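Local coordinates for protein putative P450-like enzyme (Streptomyces himastatinicus ATCC 53653, PDB 5Z9J) that binds heme as a member of the cytochrome P450 family and probably acts as a monooxygenase in bacterial secondary metabolism, at residues A[33-38]-A[305-310]; A[52-57]-A[293-298]; A[62-67]-A[170-175]. All blocks are in the same frame, centred on the assembly; numbering follows the deposited sequence.

Contact 1 of 3, residues A[33-38]-A[305-310]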
ATOM      1  N   LEU A  33      14.388  15.203  12.521  1.00 47.25           N
ATOM      2  CA  LEU A  33      12.965  14.982  12.218  1.00 44.44           C
ATOM      3  C   LEU A  33      12.090  14.818  13.462  1.00 42.76           C
ATOM      4  O   LEU A  33      10.853  14.783  13.363  1.00 41.49           O
ATOM      5  CB  LEU A  33      12.787  13.748  11.342  1.00 43.19           C
ATOM      6  CG  LEU A  33      13.344  13.838   9.925  1.00 43.63           C
ATOM      7  CD1 LEU A  33      13.038  12.545   9.181  1.00 42.72           C
ATOM      8  CD2 LEU A  33      12.745  15.045   9.219  1.00 44.17           C
ATOM      9  N   GLN A  34      12.749  14.667  14.605  1.00 42.26           N
ATOM     10  CA  GLN A  34      12.113  14.493  15.905  1.00 41.51           C
ATOM     11  C   GLN A  34      11.197  13.262  15.916  1.00 36.69           C
ATOM     12  O   GLN A  34      10.031  13.340  16.305  1.00 35.14           O
ATOM     13  CB  GLN A  34      11.334  15.751  16.274  1.00 44.83           C
ATOM     14  CG  GLN A  34      11.667  16.312  17.634  1.00 49.37           C
ATOM     15  CD  GLN A  34      11.347  17.787  17.731  1.00 54.03           C
ATOM     16  OE1 GLN A  34      11.334  18.495  16.725  1.00 55.73           O
ATOM     17  NE2 GLN A  34      11.110  18.267  18.945  1.00 56.71           N
ATOM     18  N   LEU A  35      11.751  12.118  15.526  1.00 33.92           N
ATOM     19  CA  LEU A  35      11.004  10.875  15.525  1.00 33.10           C
ATOM     20  C   LEU A  35      11.917   9.706  15.846  1.00 34.41           C
ATOM     21  O   LEU A  35      13.147   9.827  15.769  1.00 32.39           O
ATOM     22  CB  LEU A  35      10.302  10.639  14.172  1.00 31.52           C
ATOM     23  CG  LEU A  35      11.063  10.701  12.840  1.00 31.55           C
ATOM     24  CD1 LEU A  35      11.835   9.419  12.594  1.00 30.66           C
ATOM     25  CD2 LEU A  35      10.102  11.022  11.635  1.00 35.15           C
ATOM     26  N   TRP A  36      11.290   8.573  16.168  1.00 33.53           N
ATOM     27  CA  TRP A  36      11.985   7.350  16.522  1.00 34.07           C
ATOM     28  C   TRP A  36      11.812   6.355  15.385  1.00 33.28           C
ATOM     29  O   TRP A  36      10.800   6.411  14.656  1.00 29.28           O
ATOM     30  CB  TRP A  36      11.449   6.780  17.849  1.00 34.38           C
ATOM     31  CG  TRP A  36      11.632   7.673  19.065  1.00 35.47           C
ATOM     32  CD1 TRP A  36      10.867   8.757  19.428  1.00 33.50           C
ATOM     33  CD2 TRP A  36      12.638   7.543  20.081  1.00 35.77           C
ATOM     34  NE1 TRP A  36      11.354   9.315  20.580  1.00 39.93           N
ATOM     35  CE2 TRP A  36      12.430   8.579  21.015  1.00 36.30           C
ATOM     36  CE3 TRP A  36      13.696   6.646  20.288  1.00 36.89           C
ATOM     37  CZ2 TRP A  36      13.242   8.752  22.138  1.00 47.75           C
ATOM     38  CZ3 TRP A  36      14.506   6.819  21.408  1.00 38.28           C
ATOM     39  CH2 TRP A  36      14.274   7.856  22.318  1.00 39.25           C
ATOM     40  N   ASN A  37      12.842   5.518  15.193  1.00 33.24           N
ATOM     41  CA  ASN A  37      12.911   4.448  14.193  1.00 31.60           C
ATOM     42  C   ASN A  37      13.075   3.063  14.823  1.00 30.92           C
ATOM     43  O   ASN A  37      13.922   2.899  15.691  1.00 32.84           O
ATOM     44  CB  ASN A  37      14.091   4.687  13.218  1.00 33.37           C
ATOM     45  CG  ASN A  37      13.950   5.966  12.391  1.00 31.71           C
ATOM     46  OD1 ASN A  37      13.038   6.075  11.593  1.00 32.75           O
ATOM     47  ND2 ASN A  37      14.856   6.917  12.568  1.00 30.73           N
ATOM     48  N   VAL A  38      12.292   2.074  14.385  1.00 32.87           N
ATOM     49  CA  VAL A  38      12.471   0.654  14.786  1.00 30.17           C
ATOM     50  C   VAL A  38      12.770  -0.208  13.552  1.00 29.58           C
ATOM     51  O   VAL A  38      11.993  -0.169  12.579  1.00 28.18           O
ATOM     52  CB  VAL A  38      11.194   0.074  15.470  1.00 36.99           C
ATOM     53  CG1 VAL A  38      11.406  -1.372  15.950  1.00 37.88           C
ATOM     54  CG2 VAL A  38      10.787   0.914  16.616  1.00 38.74           C
ATOM     55  N   ASP A 305       3.756  10.095  23.803  1.00 40.62           N
ATOM     56  CA  ASP A 305       3.478  11.054  22.729  1.00 39.52           C
ATOM     57  C   ASP A 305       4.595  11.255  21.706  1.00 38.70           C
ATOM     58  O   ASP A 305       4.860  12.383  21.297  1.00 38.68           O
ATOM     59  CB  ASP A 305       3.133  12.414  23.338  1.00 40.72           C
ATOM     60  CG  ASP A 305       1.979  12.336  24.309  1.00 44.15           C
ATOM     61  OD1 ASP A 305       1.117  11.460  24.124  1.00 44.32           O
ATOM     62  OD2 ASP A 305       1.909  13.170  25.245  1.00 47.76           O
ATOM     63  N   GLN A 306       5.240  10.168  21.287  1.00 36.65           N
ATOM     64  CA  GLN A 306       6.292  10.246  20.282  1.00 34.31           C
ATOM     65  C   GLN A 306       5.852   9.582  18.994  1.00 32.99           C
ATOM     66  O   GLN A 306       5.021   8.666  19.009  1.00 31.45           O
ATOM     67  CB  GLN A 306       7.585   9.587  20.780  1.00 35.60           C
ATOM     68  CG  GLN A 306       8.298  10.270  21.964  1.00 35.27           C
ATOM     69  CD  GLN A 306       8.708  11.691  21.674  1.00 34.84           C
ATOM     70  OE1 GLN A 306       9.527  11.934  20.782  1.00 34.08           O
ATOM     71  NE2 GLN A 306       8.197  12.637  22.473  1.00 35.26           N
ATOM     72  N   LEU A 307       6.358  10.089  17.873  1.00 32.55           N
ATOM     73  CA  LEU A 307       6.119   9.474  16.584  1.00 32.44           C
ATOM     74  C   LEU A 307       7.149   8.355  16.373  1.00 32.76           C
ATOM     75  O   LEU A 307       8.353   8.604  16.433  1.00 32.38           O
ATOM     76  CB  LEU A 307       6.227  10.509  15.466  1.00 32.61           C
ATOM     77  CG  LEU A 307       6.026  10.049  14.025  1.00 33.72           C
ATOM     78  CD1 LEU A 307       4.612   9.473  13.822  1.00 32.02           C
ATOM     79  CD2 LEU A 307       6.237  11.213  13.052  1.00 34.33           C
ATOM     80  N   LEU A 308       6.659   7.147  16.125  1.00 33.23           N
ATOM     81  CA  LEU A 308       7.499   5.988  15.876  1.00 35.05           C
ATOM     82  C   LEU A 308       7.232   5.395  14.498  1.00 34.29           C
ATOM     83  O   LEU A 308       6.078   5.032  14.152  1.00 34.16           O
ATOM     84  CB  LEU A 308       7.308   4.946  16.985  1.00 38.03           C
ATOM     85  CG  LEU A 308       8.126   3.650  16.913  1.00 39.11           C
ATOM     86  CD1 LEU A 308       9.540   3.981  17.206  1.00 41.19           C
ATOM     87  CD2 LEU A 308       7.631   2.654  17.968  1.00 39.24           C
ATOM     88  N   LEU A 309       8.308   5.343  13.712  1.00 33.25           N
ATOM     89  CA  LEU A 309       8.315   4.728  12.401  1.00 30.96           C
ATOM     90  C   LEU A 309       8.757   3.293  12.516  1.00 29.12           C
ATOM     91  O   LEU A 309       9.900   3.008  12.863  1.00 28.43           O
ATOM     92  CB  LEU A 309       9.241   5.471  11.453  1.00 34.85           C
ATOM     93  CG  LEU A 309       8.778   6.920  11.262  1.00 39.55           C
ATOM     94  CD1 LEU A 309       9.578   7.636  10.179  1.00 41.66           C
ATOM     95  CD2 LEU A 309       7.273   7.015  11.027  1.00 40.27           C
ATOM     96  N   VAL A 310       7.816   2.402  12.224  1.00 28.94           N
ATOM     97  CA  VAL A 310       8.026   0.976  12.227  1.00 28.46           C
ATOM     98  C   VAL A 310       8.480   0.541  10.817  1.00 30.17           C
ATOM     99  O   VAL A 310       7.659   0.564   9.861  1.00 23.92           O
ATOM    100  CB  VAL A 310       6.751   0.238  12.628  1.00 26.68           C
ATOM    101  CG1 VAL A 310       6.934  -1.257  12.517  1.00 27.46           C
ATOM    102  CG2 VAL A 310       6.274   0.673  14.002  1.00 26.21           C
TER
HETATM  103  O   HOH W   1       8.404  12.371  18.315  1.00 41.80           O
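Trp36 and Leu307 begin the backbone pairing of strands 35-38 and 307-310, which run parallel. Trp36 N donates to Leu307 O (2.9 Å), Trp36 O accepts from Leu309 N, and Leu309 O takes the N-H of Val38, so Trp36 bonds to the residues on both sides of its partner Leu308, as parallel pairing requires.

A side-chain bond lies just ahead of the strand. The indole NE1 of Trp36 donates to Gln306 OE1 over 3.2 Å, bent to 144° at the hydrogen. OE1 lies close to the indole plane, while the amide plane stands nearly perpendicular to it at 87°. CB and CG of Gln306 lie beside CD1 and NE1 of the indole, CB 3.6 Å from Trp36 CD1; the bend at chi2 (-60°) then sets CD, which carries OE1. One water donates to Gln306 OE1 and Gln34 O and accepts from Leu307 N, so OE1 is gripped by both the indole and the water. An alanine in place of Gln306 would probably leave the indole N-H without this acceptor and the water short of one of its three partners.

Side-chain packing falls on the two faces of the sheet. Leu308 CD1 wedges between Trp36 CB and Val38 CG2, 3.4 Å from the latter, which is tight for two methyls; Ile47 of helix 41-48 packs on Val38 and Leu308 there. On the other face Leu309 CD1 meets Leu35 CD2 at 3.7 Å and Leu309 CB lies near Asn37 OD1. The Asn37 amide is held by Asp28 and Trp311 and touches the bound tris molecule.

Regular backbone bonds thus fix the strand register, while the indole, amide and water tie together the chain where the strands begin.

Contact 2 of 3, residues A[52-57]-A[293-298]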
ATOM      1  N   LYS A  52      -3.040  -0.615  21.764  1.00 38.93           N
ATOM      2  CA  LYS A  52      -3.410   0.157  22.947  1.00 43.24           C
ATOM      3  C   LYS A  52      -2.241   1.070  23.337  1.00 42.15           C
ATOM      4  O   LYS A  52      -2.436   2.201  23.761  1.00 42.66           O
ATOM      5  CB  LYS A  52      -3.787  -0.765  24.118  1.00 50.36           C
ATOM      6  CG  LYS A  52      -5.039  -1.628  23.871  1.00 57.81           C
ATOM      7  CD  LYS A  52      -4.748  -3.133  23.913  1.00 63.42           C
ATOM      8  CE  LYS A  52      -3.703  -3.490  24.964  1.00 66.40           C
ATOM      9  NZ  LYS A  52      -3.358  -4.959  25.007  1.00 68.74           N
ATOM     10  N   VAL A  53      -1.021   0.559  23.224  1.00 40.65           N
ATOM     11  CA  VAL A  53       0.161   1.359  23.512  1.00 39.21           C
ATOM     12  C   VAL A  53       0.675   2.135  22.279  1.00 37.55           C
ATOM     13  O   VAL A  53       1.123   3.276  22.405  1.00 37.79           O
ATOM     14  CB  VAL A  53       1.291   0.493  24.113  1.00 40.31           C
ATOM     15  CG1 VAL A  53       2.593   1.265  24.118  1.00 37.73           C
ATOM     16  CG2 VAL A  53       0.917   0.077  25.554  1.00 42.56           C
ATOM     17  N   PHE A  54       0.654   1.514  21.097  1.00 35.65           N
ATOM     18  CA  PHE A  54       1.162   2.174  19.887  1.00 31.92           C
ATOM     19  C   PHE A  54       0.050   2.574  18.923  1.00 30.25           C
ATOM     20  O   PHE A  54      -0.329   1.807  18.053  1.00 28.83           O
ATOM     21  CB  PHE A  54       2.180   1.278  19.196  1.00 30.02           C
ATOM     22  CG  PHE A  54       3.418   1.025  20.047  1.00 31.14           C
ATOM     23  CD1 PHE A  54       4.451   1.967  20.119  1.00 31.15           C
ATOM     24  CD2 PHE A  54       3.518  -0.129  20.803  1.00 32.44           C
ATOM     25  CE1 PHE A  54       5.609   1.711  20.921  1.00 32.43           C
ATOM     26  CE2 PHE A  54       4.654  -0.381  21.620  1.00 33.70           C
ATOM     27  CZ  PHE A  54       5.691   0.544  21.671  1.00 33.69           C
ATOM     28  N   SER A  55      -0.424   3.799  19.079  1.00 31.11           N
ATOM     29  CA  SER A  55      -1.575   4.282  18.341  1.00 31.16           C
ATOM     30  C   SER A  55      -1.312   4.463  16.851  1.00 29.29           C
ATOM     31  O   SER A  55      -0.236   4.850  16.424  1.00 28.15           O
ATOM     32  CB  SER A  55      -2.029   5.607  18.964  1.00 32.13           C
ATOM     33  OG  SER A  55      -3.095   6.176  18.241  1.00 32.93           O
ATOM     34  N   SER A  56      -2.346   4.235  16.057  1.00 32.06           N
ATOM     35  CA  SER A  56      -2.287   4.508  14.635  1.00 31.21           C
ATOM     36  C   SER A  56      -2.829   5.907  14.333  1.00 32.97           C
ATOM     37  O   SER A  56      -2.816   6.361  13.184  1.00 33.94           O
ATOM     38  CB  SER A  56      -3.079   3.450  13.882  1.00 30.28           C
ATOM     39  OG  SER A  56      -2.362   2.221  13.902  1.00 31.41           O
ATOM     40  N   ASP A  57      -3.313   6.599  15.354  1.00 33.96           N
ATOM     41  CA  ASP A  57      -3.787   7.979  15.159  1.00 34.53           C
ATOM     42  C   ASP A  57      -2.626   8.940  15.313  1.00 35.46           C
ATOM     43  O   ASP A  57      -2.509   9.613  16.335  1.00 38.54           O
ATOM     44  CB  ASP A  57      -4.915   8.318  16.133  1.00 36.90           C
ATOM     45  CG  ASP A  57      -5.482   9.726  15.911  1.00 39.40           C
ATOM     46  OD1 ASP A  57      -5.184  10.348  14.879  1.00 37.92           O
ATOM     47  OD2 ASP A  57      -6.212  10.220  16.785  1.00 43.79           O
ATOM     48  N   SER A 293       1.936   6.082  25.818  1.00 38.34           N
ATOM     49  CA  SER A 293       2.582   6.070  27.138  1.00 40.68           C
ATOM     50  C   SER A 293       4.048   5.721  26.950  1.00 41.98           C
ATOM     51  O   SER A 293       4.455   5.342  25.846  1.00 40.73           O
ATOM     52  CB  SER A 293       1.939   5.066  28.079  1.00 42.57           C
ATOM     53  OG  SER A 293       2.021   3.766  27.516  1.00 43.52           O
ATOM     54  N   GLU A 294       4.850   5.902  27.997  1.00 44.78           N
ATOM     55  CA  GLU A 294       6.272   5.594  27.937  1.00 47.08           C
ATOM     56  C   GLU A 294       6.479   4.094  27.769  1.00 49.01           C
ATOM     57  O   GLU A 294       5.822   3.294  28.432  1.00 50.28           O
ATOM     58  CB  GLU A 294       6.986   6.103  29.192  1.00 50.99           C
ATOM     59  CG  GLU A 294       8.492   5.907  29.205  1.00 53.79           C
ATOM     60  CD  GLU A 294       9.172   6.551  30.424  1.00 58.57           C
ATOM     61  OE1 GLU A 294       9.037   6.032  31.557  1.00 59.74           O
ATOM     62  OE2 GLU A 294       9.840   7.591  30.242  1.00 61.56           O
ATOM     63  N   VAL A 295       7.381   3.717  26.863  1.00 49.65           N
ATOM     64  CA  VAL A 295       7.622   2.311  26.537  1.00 49.49           C
ATOM     65  C   VAL A 295       9.085   1.972  26.392  1.00 49.18           C
ATOM     66  O   VAL A 295       9.910   2.840  26.102  1.00 49.51           O
ATOM     67  CB  VAL A 295       6.940   1.914  25.218  1.00 49.04           C
ATOM     68  CG1 VAL A 295       5.499   2.265  25.275  1.00 50.05           C
ATOM     69  CG2 VAL A 295       7.590   2.622  24.017  1.00 46.62           C
ATOM     70  N   GLU A 296       9.387   0.687  26.556  1.00 48.95           N
ATOM     71  CA  GLU A 296      10.715   0.173  26.299  1.00 50.15           C
ATOM     72  C   GLU A 296      10.682  -0.678  25.010  1.00 48.72           C
ATOM     73  O   GLU A 296       9.912  -1.632  24.899  1.00 47.40           O
ATOM     74  CB  GLU A 296      11.205  -0.638  27.501  1.00 53.82           C
ATOM     75  CG  GLU A 296      12.379  -1.524  27.198  1.00 57.19           C
ATOM     76  CD  GLU A 296      12.982  -2.140  28.447  1.00 62.53           C
ATOM     77  OE1 GLU A 296      12.338  -2.107  29.526  1.00 64.04           O
ATOM     78  OE2 GLU A 296      14.137  -2.603  28.358  1.00 65.37           O
ATOM     79  N   VAL A 297      11.549  -0.341  24.056  1.00 49.20           N
ATOM     80  CA  VAL A 297      11.659  -1.074  22.797  1.00 48.38           C
ATOM     81  C   VAL A 297      13.107  -1.402  22.471  1.00 48.12           C
ATOM     82  O   VAL A 297      13.912  -0.497  22.238  1.00 46.76           O
ATOM     83  CB  VAL A 297      11.086  -0.262  21.601  1.00 44.55           C
ATOM     84  CG1 VAL A 297      11.280  -1.033  20.312  1.00 43.78           C
ATOM     85  CG2 VAL A 297       9.622   0.101  21.819  1.00 43.76           C
ATOM     86  N   ALA A 298      13.413  -2.701  22.421  1.00 49.65           N
ATOM     87  CA  ALA A 298      14.778  -3.187  22.213  1.00 50.90           C
ATOM     88  C   ALA A 298      15.698  -2.504  23.206  1.00 50.94           C
ATOM     89  O   ALA A 298      16.734  -1.961  22.828  1.00 52.54           O
ATOM     90  CB  ALA A 298      15.240  -2.943  20.785  1.00 49.94           C
TER
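Val53 and Val295 touch through their CG1 methyls, 3.3 Å apart, a tight approach in which the two side chains run past one another antiparallel. With CG1 anti to the backbone N (chi1 168°), Val53 places this methyl between Val295 and one face of the Phe54 ring, off the ring's centre. Phe54 reaches tip to tip toward both valines of the other segment: its CZ is 3.7 Å from Val295 CG2 and 4.0 Å from Val297 CG2. The link between the segments is therefore apolar, with no hydrogen bond across it.

Polar bonds lie beside this packing, within segment 52-57 and to its neighbours. Ser55 OG accepts from Asp57 N at 2.9 Å, forming an ST turn, and bonds to Asp79, whose carboxylate also takes the N-H of Ser56. Asn292 holds the backbone at Val53, and Ala290 pairs with Ser55.

Strand 54-55 forms one edge of the five-stranded mixed sheet, whereas strand 295-297 belongs to a separate two-stranded antiparallel sheet with 300-302. The valines and the phenylalanine join these two sheets, an arrangement consistent with the beta-rich region of the P450 fold; Phe54 also lies close to the heme-binding Arg289.

Contact 3 of 3, residues A[62-67]-A[170-175]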
ATOM      1  N   ASP A  62       0.342  16.083  16.095  1.00 39.21           N
ATOM      2  CA  ASP A  62       0.641  17.248  15.277  1.00 38.60           C
ATOM      3  C   ASP A  62       0.187  18.490  16.008  1.00 39.02           C
ATOM      4  O   ASP A  62      -0.887  18.489  16.615  1.00 41.03           O
ATOM      5  CB  ASP A  62      -0.055  17.154  13.913  1.00 37.93           C
ATOM      6  CG  ASP A  62       0.525  16.069  13.015  1.00 36.08           C
ATOM      7  OD1 ASP A  62       1.662  15.629  13.268  1.00 35.61           O
ATOM      8  OD2 ASP A  62      -0.170  15.661  12.037  1.00 35.13           O
ATOM      9  N   PRO A  63       0.981  19.569  15.942  1.00 37.53           N
ATOM     10  CA  PRO A  63       0.574  20.811  16.591  1.00 39.24           C
ATOM     11  C   PRO A  63      -0.647  21.388  15.869  1.00 40.31           C
ATOM     12  O   PRO A  63      -1.399  22.139  16.498  1.00 42.94           O
ATOM     13  CB  PRO A  63       1.800  21.723  16.440  1.00 39.46           C
ATOM     14  CG  PRO A  63       2.521  21.196  15.290  1.00 38.16           C
ATOM     15  CD  PRO A  63       2.266  19.709  15.247  1.00 37.20           C
ATOM     16  N   ILE A  64      -0.813  21.070  14.579  1.00 39.00           N
ATOM     17  CA  ILE A  64      -1.995  21.519  13.811  1.00 41.00           C
ATOM     18  C   ILE A  64      -2.661  20.284  13.215  1.00 38.60           C
ATOM     19  O   ILE A  64      -2.005  19.439  12.640  1.00 37.24           O
ATOM     20  CB  ILE A  64      -1.637  22.511  12.688  1.00 43.39           C
ATOM     21  CG1 ILE A  64      -0.997  23.770  13.266  1.00 47.31           C
ATOM     22  CG2 ILE A  64      -2.862  22.870  11.867  1.00 43.98           C
ATOM     23  CD1 ILE A  64      -0.484  24.727  12.202  1.00 49.35           C
ATOM     24  N   LYS A  65      -3.969  20.194  13.362  1.00 39.00           N
ATOM     25  CA  LYS A  65      -4.698  18.969  13.068  1.00 38.61           C
ATOM     26  C   LYS A  65      -5.913  19.238  12.205  1.00 39.07           C
ATOM     27  O   LYS A  65      -6.424  20.356  12.204  1.00 42.81           O
ATOM     28  CB  LYS A  65      -5.180  18.315  14.367  1.00 38.49           C
ATOM     29  CG  LYS A  65      -4.135  18.202  15.450  1.00 38.83           C
ATOM     30  CD  LYS A  65      -4.673  17.384  16.598  1.00 39.70           C
ATOM     31  CE  LYS A  65      -3.692  17.385  17.731  1.00 42.44           C
ATOM     32  NZ  LYS A  65      -4.244  16.657  18.905  1.00 45.13           N
ATOM     33  N   LEU A  66      -6.418  18.211  11.536  1.00 36.28           N
ATOM     34  CA  LEU A  66      -7.733  18.351  10.936  1.00 36.75           C
ATOM     35  C   LEU A  66      -8.808  18.027  11.948  1.00 38.36           C
ATOM     36  O   LEU A  66      -8.572  17.278  12.911  1.00 37.05           O
ATOM     37  CB  LEU A  66      -7.922  17.451   9.723  1.00 34.51           C
ATOM     38  CG  LEU A  66      -7.079  17.748   8.496  1.00 34.94           C
ATOM     39  CD1 LEU A  66      -6.864  16.523   7.607  1.00 33.34           C
ATOM     40  CD2 LEU A  66      -7.780  18.851   7.742  1.00 37.40           C
ATOM     41  N   ASP A  67      -9.978  18.617  11.737  1.00 39.42           N
ATOM     42  CA  ASP A  67     -11.098  18.366  12.619  1.00 42.32           C
ATOM     43  C   ASP A  67     -11.473  16.911  12.441  1.00 40.51           C
ATOM     44  O   ASP A  67     -11.375  16.362  11.339  1.00 35.09           O
ATOM     45  CB  ASP A  67     -12.290  19.277  12.297  1.00 46.66           C
ATOM     46  CG  ASP A  67     -13.529  18.988  13.175  1.00 50.77           C
ATOM     47  OD1 ASP A  67     -13.389  18.763  14.391  1.00 50.61           O
ATOM     48  OD2 ASP A  67     -14.668  19.012  12.640  1.00 54.62           O
ATOM     49  N   GLU A 170       9.566  19.856   8.840  1.00 70.06           N
ATOM     50  CA  GLU A 170       8.548  20.823   8.448  1.00 69.36           C
ATOM     51  C   GLU A 170       8.216  21.770   9.596  1.00 69.75           C
ATOM     52  O   GLU A 170       7.946  21.338  10.716  1.00 68.77           O
ATOM     53  CB  GLU A 170       7.284  20.105   7.967  1.00 66.90           C
ATOM     54  N   THR A 171       8.181  23.060   9.285  1.00 71.72           N
ATOM     55  CA  THR A 171       7.777  24.079  10.246  1.00 73.42           C
ATOM     56  C   THR A 171       6.297  23.948  10.517  1.00 74.82           C
ATOM     57  O   THR A 171       5.597  23.254   9.791  1.00 73.98           O
ATOM     58  CB  THR A 171       8.066  25.508   9.738  1.00 73.52           C
ATOM     59  OG1 THR A 171       7.157  25.837   8.680  1.00 72.96           O
ATOM     60  CG2 THR A 171       9.493  25.615   9.233  1.00 74.80           C
ATOM     61  N   VAL A 172       5.826  24.569  11.590  1.00 45.02           N
ATOM     62  CA  VAL A 172       4.410  24.545  11.894  1.00 46.89           C
ATOM     63  C   VAL A 172       3.605  25.232  10.775  1.00 48.42           C
ATOM     64  O   VAL A 172       2.488  24.825  10.467  1.00 47.41           O
ATOM     65  CB  VAL A 172       4.134  25.260  13.248  1.00 53.61           C
ATOM     66  CG1 VAL A 172       2.647  25.364  13.525  1.00 52.21           C
ATOM     67  CG2 VAL A 172       4.851  24.539  14.394  1.00 54.90           C
ATOM     68  N   LEU A 173       4.205  26.207  10.106  1.00 50.82           N
ATOM     69  CA  LEU A 173       3.520  26.898   9.025  1.00 53.03           C
ATOM     70  C   LEU A 173       3.454  26.063   7.739  1.00 53.28           C
ATOM     71  O   LEU A 173       2.455  26.098   7.016  1.00 53.12           O
ATOM     72  CB  LEU A 173       4.197  28.233   8.733  1.00 55.33           C
ATOM     73  CG  LEU A 173       3.326  29.173   7.901  1.00 56.99           C
ATOM     74  CD1 LEU A 173       1.868  29.092   8.365  1.00 57.95           C
ATOM     75  CD2 LEU A 173       3.840  30.583   8.052  1.00 58.56           C
ATOM     76  N   GLU A 174       4.534  25.347   7.432  1.00 53.00           N
ATOM     77  CA  GLU A 174       4.538  24.459   6.278  1.00 52.28           C
ATOM     78  C   GLU A 174       3.518  23.347   6.479  1.00 50.75           C
ATOM     79  O   GLU A 174       2.860  22.892   5.529  1.00 49.79           O
ATOM     80  CB  GLU A 174       5.925  23.871   6.046  1.00 54.06           C
ATOM     81  CG  GLU A 174       6.944  24.871   5.514  1.00 57.41           C
ATOM     82  CD  GLU A 174       8.369  24.369   5.642  1.00 59.73           C
ATOM     83  OE1 GLU A 174       8.654  23.606   6.588  1.00 59.63           O
ATOM     84  OE2 GLU A 174       9.199  24.728   4.785  1.00 62.19           O
ATOM     85  N   GLN A 175       3.421  22.886   7.721  1.00 50.44           N
ATOM     86  CA  GLN A 175       2.436  21.879   8.089  1.00 50.00           C
ATOM     87  C   GLN A 175       1.034  22.432   7.907  1.00 48.12           C
ATOM     88  O   GLN A 175       0.134  21.711   7.495  1.00 48.25           O
ATOM     89  CB  GLN A 175       2.620  21.420   9.535  1.00 52.66           C
ATOM     90  CG  GLN A 175       3.823  20.546   9.767  1.00 55.54           C
ATOM     91  CD  GLN A 175       3.873  20.055  11.198  1.00 59.51           C
ATOM     92  OE1 GLN A 175       3.063  19.217  11.607  1.00 60.95           O
ATOM     93  NE2 GLN A 175       4.798  20.603  11.982  1.00 61.12           N
TER
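The backbones of Pro63 and Val172 stay 7.1 Å apart at their CA atoms, as a loop without regular structure passes the first turn of helix 172-202, and no hydrogen bond joins the two segments. Side chains bridge the distance. Ile64 extends its CD1 methyl to the Val172 CG1 methyl, 3.5 Å away and slightly tight, and the same CD1 is 3.4 Å from Val172 O. Ile64 CG1 lies anti to the carbonyl carbon (chi1 -61°), and the extended chain beyond continues toward the helix. Val172 turns its other methyl, CG2, to Pro63 CG at a looser 4.2 Å.

Gln175 crosses Pro63 at about a right angle. Its amide lies beside the proline ring, with OE1 3.8 Å from Pro63 CD, while NE2 makes a weak bond back to Glu170 O.

Polar bonding is concentrated within the helix start. Thr171 OG1 accepts from Glu174 N at 2.9 Å, and Glu174 OE1 accepts from Thr171 N at 2.8 Å, with the donor on the anti side of the carboxylate. Farther along the helix, Leu179 packs against Ile64 and Leu66, extending the apolar seam.

The reciprocal pair of bonds is a capping box with Thr171 as N-cap, here opening the long helix 172-202 where the loop preceding helix 68-71 packs against its first turn.

Overall arrangement
Contacts 1 and 2 adjoin and are both partly buried, with centres about 10 Å apart; Leu308 CD2 of contact 1 packs against Phe54 CE1 of contact 2 at 3.7 Å. Both reach the five-stranded sheet: contact 1 pairs two of its strands, while contact 2 links its edge strand to the separate two-stranded sheet. Contact 3 is a surface contact between a loop and a helix start, its centre about 17 Å from that of contact 1 and about 22 Å from that of contact 2. Chemistry follows place: backbone bonds, an indole-amide bond and a water join contact 1, whereas contacts 2 and 3 are bridged by side-chain packing without hydrogen bonds across them.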